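Local structure of polyporopepsin (Irpex lacteus, 1WKR) at residues T180-S194 and S202-G214. The protein cleaves proteins as a pepsin-like aspartic endopeptidase of broad specificity with milk-clotting activity, and is inhibited by pepstatin. Residues are numbered along the deposited sequence; the frame is centred on the assembly and turned at random.
Sequences TSTSPASAYWGINQS and SILSSTAGIVDTG. Unlike the reference sequence in segment 180-194: S194 (reference Thr). With SO4 (sulfate ion), chain E.
I191 and G209 exchange a pair of backbone hydrogen bonds: I191 N reaches G209 O at 2.9 Å, and G209 N returns to I191 O. Q193 and T207 form a second such pair. V211 N adds a bond to W189 O at 3.0 Å. This is an antiparallel ladder between strands 190-194 and 207-211, with G190-I210 and N192-A208 as non-hydrogen-bonded pairs. Beyond it, a water accepts from W189 N and donates to V211 O. At the other end S206 binds a sulfate, probably from the crystallisation liquor, through its N and OG.

T180 OG1 is gripped twice. T182 N donates to it in an ST turn, and N192 ND2 donates at 2.8 Å to T180 OG1, which lies 29° out of the N192 amide plane. The bond to OG1 keeps ND2 over A208 CB, 3.6 Å away. A valine in place of T180 would probably leave N192 ND2 and T182 N without this acceptor and free the amide to turn.

A208 CB is also touched by T182 CG2 and A185 CB. G190 has no room for a side chain, since a CB would run into A185 O. I210 turns CG2 towards Y188 CB, at 3.5 Å, and its CD1 lies near CD2 of the ring. With chi1 at 74°, CG1 sits between the backbone N and carbonyl carbon and carries CD1 to that ring. On the face that carries I191, Q193 and T207, I191 CD1 reaches across to V211 CG2 at 3.9 Å.

Y188 OH hydrogen-bonds to the backbone of the bound peptide. Strand 207-211 leads into catalytic D212, beside D32, as in the pepsin fold. Strand 306-308 runs parallel to 207-211, while strand 256-260 flanks 190-197. F306 packs on I191, Q193 and L204, and helix 222-232 meets L204 through A224.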
loop_
_atom_site.group_PDB
_atom_site.type_symbol
_atom_site.label_atom_id
_atom_site.label_comp_id
_atom_site.label_asym_id
_atom_site.label_seq_id
_atom_site.Cartn_x
_atom_site.Cartn_y
_atom_site.Cartn_z
ATOM N N THR A 180 8.775 -10.820 -8.922
ATOM C CA THR A 180 8.711 -11.168 -10.353
ATOM C C THR A 180 9.955 -10.636 -11.082
ATOM O O THR A 180 10.535 -9.614 -10.749
ATOM C CB THR A 180 7.442 -10.510 -10.942
ATOM O OG1 THR A 180 7.378 -10.889 -12.327
ATOM C CG2 THR A 180 7.445 -9.015 -10.875
ATOM N N SER A 181 10.283 -11.422 -12.105
ATOM C CA SER A 181 11.369 -11.026 -13.019
ATOM C C SER A 181 10.893 -10.049 -14.059
ATOM O O SER A 181 11.730 -9.465 -14.796
ATOM C CB SER A 181 11.938 -12.260 -13.775
ATOM O OG SER A 181 10.945 -12.786 -14.628
ATOM N N THR A 182 9.610 -9.823 -14.193
ATOM C CA THR A 182 9.026 -8.991 -15.243
ATOM C C THR A 182 9.056 -7.560 -14.889
ATOM O O THR A 182 8.599 -7.184 -13.746
ATOM C CB THR A 182 7.591 -9.451 -15.520
ATOM O OG1 THR A 182 7.664 -10.766 -16.094
ATOM C CG2 THR A 182 6.899 -8.548 -16.454
ATOM N N SER A 183 9.582 -6.685 -15.707
ATOM C CA SER A 183 9.638 -5.278 -15.528
ATOM C C SER A 183 8.422 -4.550 -16.135
ATOM O O SER A 183 7.925 -5.054 -17.199
ATOM C CB SER A 183 10.974 -4.725 -16.173
ATOM O OG SER A 183 11.140 -3.267 -15.867
ATOM N N PRO A 184 7.917 -3.471 -15.630
ATOM C CA PRO A 184 8.484 -2.733 -14.461
ATOM C C PRO A 184 7.955 -3.186 -13.102
ATOM O O PRO A 184 8.413 -2.599 -12.092
ATOM C CB PRO A 184 8.071 -1.287 -14.745
ATOM C CG PRO A 184 6.753 -1.408 -15.494
ATOM C CD PRO A 184 6.854 -2.689 -16.285
ATOM N N ALA A 185 7.051 -4.172 -13.014
ATOM C CA ALA A 185 6.598 -4.627 -11.682
ATOM C C ALA A 185 7.734 -5.036 -10.797
ATOM O O ALA A 185 7.675 -4.851 -9.576
ATOM C CB ALA A 185 5.667 -5.831 -11.857
ATOM N N SER A 186 8.844 -5.547 -11.368
ATOM C CA SER A 186 10.006 -5.985 -10.613
ATOM C C SER A 186 10.681 -4.880 -9.811
ATOM O O SER A 186 11.455 -5.233 -8.875
ATOM C CB SER A 186 11.015 -6.626 -11.565
ATOM O OG SER A 186 11.451 -5.610 -12.507
ATOM N N ALA A 187 10.444 -3.630 -10.116
ATOM C CA ALA A 187 11.061 -2.518 -9.357
ATOM C C ALA A 187 10.344 -2.297 -8.054
ATOM O O ALA A 187 10.844 -1.609 -7.160
ATOM C CB ALA A 187 11.019 -1.260 -10.228
ATOM N N TYR A 188 9.070 -2.752 -7.934
ATOM C CA TYR A 188 8.203 -2.575 -6.756
ATOM C C TYR A 188 8.177 -3.853 -6.004
ATOM O O TYR A 188 8.993 -4.778 -6.213
ATOM C CB TYR A 188 6.804 -2.143 -7.283
ATOM C CG TYR A 188 6.749 -0.922 -8.139
ATOM C CD1 TYR A 188 7.098 -1.034 -9.549
ATOM C CD2 TYR A 188 6.428 0.325 -7.658
ATOM C CE1 TYR A 188 7.103 0.110 -10.333
ATOM C CE2 TYR A 188 6.479 1.464 -8.475
ATOM C CZ TYR A 188 6.783 1.309 -9.802
ATOM O OH TYR A 188 6.847 2.435 -10.632
ATOM N N TRP A 189 7.203 -3.998 -5.077
ATOM C CA TRP A 189 6.923 -5.316 -4.474
ATOM C C TRP A 189 6.052 -6.050 -5.471
ATOM O O TRP A 189 4.821 -6.134 -5.352
ATOM C CB TRP A 189 6.241 -5.149 -3.101
ATOM C CG TRP A 189 7.279 -4.642 -2.102
ATOM C CD1 TRP A 189 7.419 -3.361 -1.636
ATOM C CD2 TRP A 189 8.326 -5.389 -1.512
ATOM N NE1 TRP A 189 8.499 -3.277 -0.761
ATOM C CE2 TRP A 189 9.075 -4.523 -0.698
ATOM C CE3 TRP A 189 8.699 -6.741 -1.582
ATOM C CZ2 TRP A 189 10.162 -4.951 0.033
ATOM C CZ3 TRP A 189 9.763 -7.166 -0.838
ATOM C CH2 TRP A 189 10.491 -6.292 -0.043
ATOM N N GLY A 190 6.722 -6.528 -6.538
ATOM C CA GLY A 190 6.028 -7.097 -7.733
ATOM C C GLY A 190 5.972 -8.571 -7.659
ATOM O O GLY A 190 6.945 -9.251 -7.293
ATOM N N ILE A 191 4.809 -9.110 -8.014
ATOM C CA ILE A 191 4.580 -10.541 -8.012
ATOM C C ILE A 191 3.856 -10.939 -9.306
ATOM O O ILE A 191 3.308 -10.095 -10.008
ATOM C CB ILE A 191 3.734 -11.011 -6.782
ATOM C CG1 ILE A 191 2.310 -10.431 -6.834
ATOM C CG2 ILE A 191 4.424 -10.579 -5.468
ATOM C CD1 ILE A 191 1.391 -10.987 -5.780
ATOM N N ASN A 192 3.842 -12.237 -9.578
ATOM C CA ASN A 192 2.981 -12.805 -10.573
ATOM C C ASN A 192 1.727 -13.375 -9.953
ATOM O O ASN A 192 1.822 -14.005 -8.889
ATOM C CB ASN A 192 3.752 -13.903 -11.342
ATOM C CG ASN A 192 5.012 -13.340 -11.977
ATOM O OD1 ASN A 192 6.133 -14.024 -11.775
ATOM N ND2 ASN A 192 5.001 -12.284 -12.586
ATOM N N GLN A 193 0.563 -13.168 -10.585
ATOM C CA GLN A 193 -0.657 -13.801 -10.082
ATOM C C GLN A 193 -1.630 -13.962 -11.237
ATOM O O GLN A 193 -1.461 -13.309 -12.284
ATOM C CB GLN A 193 -1.318 -12.963 -8.953
ATOM C CG GLN A 193 -2.161 -11.820 -9.463
ATOM C CD GLN A 193 -2.642 -10.905 -8.330
ATOM O OE1 GLN A 193 -2.342 -11.134 -7.158
ATOM N NE2 GLN A 193 -3.414 -9.888 -8.695
ATOM N N SER A 194 -2.688 -14.734 -11.030
ATOM C CA SER A 194 -3.860 -14.721 -11.868
ATOM C C SER A 194 -5.080 -14.454 -11.005
ATOM O O SER A 194 -5.034 -14.610 -9.787
ATOM C CB SER A 194 -4.012 -16.038 -12.630
ATOM O OG SER A 194 -4.385 -17.042 -11.701
ATOM N N SER A 202 -12.432 -16.495 -16.136
ATOM C CA SER A 202 -11.133 -15.831 -16.020
ATOM C C SER A 202 -11.303 -14.328 -16.024
ATOM O O SER A 202 -12.123 -13.783 -16.768
ATOM C CB SER A 202 -10.216 -16.274 -17.229
ATOM O OG SER A 202 -8.936 -15.620 -17.062
ATOM N N ILE A 203 -10.611 -13.645 -15.189
ATOM C CA ILE A 203 -10.568 -12.177 -15.124
ATOM C C ILE A 203 -9.214 -11.655 -15.642
ATOM O O ILE A 203 -9.179 -10.813 -16.505
ATOM C CB ILE A 203 -10.907 -11.696 -13.718
ATOM C CG1 ILE A 203 -12.311 -12.098 -13.295
ATOM C CG2 ILE A 203 -10.679 -10.161 -13.632
ATOM C CD1 ILE A 203 -13.439 -11.468 -14.182
ATOM N N LEU A 204 -8.107 -12.149 -15.065
ATOM C CA LEU A 204 -6.775 -11.733 -15.423
ATOM C C LEU A 204 -5.924 -12.949 -15.541
ATOM O O LEU A 204 -5.692 -13.630 -14.505
ATOM C CB LEU A 204 -6.242 -10.747 -14.392
ATOM C CG LEU A 204 -4.875 -10.108 -14.761
ATOM C CD1 LEU A 204 -5.030 -9.073 -15.884
ATOM C CD2 LEU A 204 -4.290 -9.400 -13.550
ATOM N N SER A 205 -5.403 -13.265 -16.702
ATOM C CA SER A 205 -4.510 -14.379 -16.871
ATOM C C SER A 205 -3.165 -14.118 -16.177
ATOM O O SER A 205 -2.775 -12.919 -16.042
ATOM C CB SER A 205 -4.244 -14.643 -18.395
ATOM O OG SER A 205 -5.526 -14.796 -19.095
ATOM N N SER A 206 -2.461 -15.127 -15.834
ATOM C CA SER A 206 -1.181 -15.023 -15.097
ATOM C C SER A 206 -0.351 -13.938 -15.682
ATOM O O SER A 206 -0.003 -13.892 -16.888
ATOM C CB SER A 206 -0.432 -16.334 -15.244
ATOM O OG SER A 206 -1.147 -17.346 -14.595
ATOM N N THR A 207 0.062 -12.996 -14.829
ATOM C CA THR A 207 0.823 -11.807 -15.282
ATOM C C THR A 207 1.450 -11.124 -14.062
ATOM O O THR A 207 1.228 -11.530 -12.921
ATOM C CB THR A 207 -0.126 -10.850 -16.027
ATOM O OG1 THR A 207 0.659 -9.875 -16.697
ATOM C CG2 THR A 207 -1.148 -10.133 -15.077
ATOM N N ALA A 208 2.204 -10.071 -14.331
ATOM C CA ALA A 208 2.928 -9.352 -13.301
ATOM C C ALA A 208 2.156 -8.110 -12.847
ATOM O O ALA A 208 1.478 -7.461 -13.657
ATOM C CB ALA A 208 4.327 -8.927 -13.840
ATOM N N GLY A 209 2.360 -7.733 -11.587
ATOM C CA GLY A 209 1.752 -6.538 -10.981
ATOM C C GLY A 209 2.330 -6.334 -9.621
ATOM O O GLY A 209 3.361 -6.964 -9.284
ATOM N N ILE A 210 1.763 -5.444 -8.827
ATOM C CA ILE A 210 2.384 -5.084 -7.562
ATOM C C ILE A 210 1.431 -5.121 -6.399
ATOM O O ILE A 210 0.210 -5.124 -6.580
ATOM C CB ILE A 210 3.081 -3.690 -7.647
ATOM C CG1 ILE A 210 2.054 -2.538 -7.656
ATOM C CG2 ILE A 210 4.002 -3.626 -8.878
ATOM C CD1 ILE A 210 2.671 -1.140 -7.538
ATOM N N VAL A 211 1.998 -5.196 -5.205
ATOM C CA VAL A 211 1.246 -5.158 -3.926
ATOM C C VAL A 211 1.561 -3.847 -3.284
ATOM O O VAL A 211 2.738 -3.564 -2.962
ATOM C CB VAL A 211 1.644 -6.365 -3.058
ATOM C CG1 VAL A 211 0.839 -6.317 -1.753
ATOM C CG2 VAL A 211 1.432 -7.682 -3.787
ATOM N N ASP A 212 0.552 -3.019 -3.090
ATOM C CA ASP A 212 0.783 -1.606 -2.760
ATOM C C ASP A 212 -0.212 -1.156 -1.685
ATOM O O ASP A 212 -1.376 -0.897 -1.967
ATOM C CB ASP A 212 0.660 -0.754 -4.022
ATOM C CG ASP A 212 1.004 0.650 -3.759
ATOM O OD1 ASP A 212 1.444 1.037 -2.654
ATOM O OD2 ASP A 212 0.865 1.528 -4.727
ATOM N N THR A 213 0.293 -0.947 -0.473
ATOM C CA THR A 213 -0.505 -0.399 0.610
ATOM C C THR A 213 -1.037 0.992 0.315
ATOM O O THR A 213 -2.011 1.406 0.945
ATOM C CB THR A 213 0.306 -0.341 1.919
ATOM O OG1 THR A 213 1.486 0.459 1.708
ATOM C CG2 THR A 213 0.755 -1.747 2.412
ATOM N N GLY A 214 -0.335 1.752 -0.558
ATOM C CA GLY A 214 -0.658 3.155 -0.876
ATOM C C GLY A 214 -1.471 3.316 -2.121
ATOM O O GLY A 214 -1.579 4.434 -2.671
HETATM S S SO4 E . -4.184 -18.657 -16.114
HETATM O O1 SO4 E . -4.360 -19.709 -15.145
HETATM O O2 SO4 E . -2.761 -18.658 -16.376
HETATM O O3 SO4 E . -4.884 -19.026 -17.413
HETATM O O4 SO4 E . -4.529 -17.344 -15.662
HETATM O O HOH W 1 4.875 -2.212 -4.410
#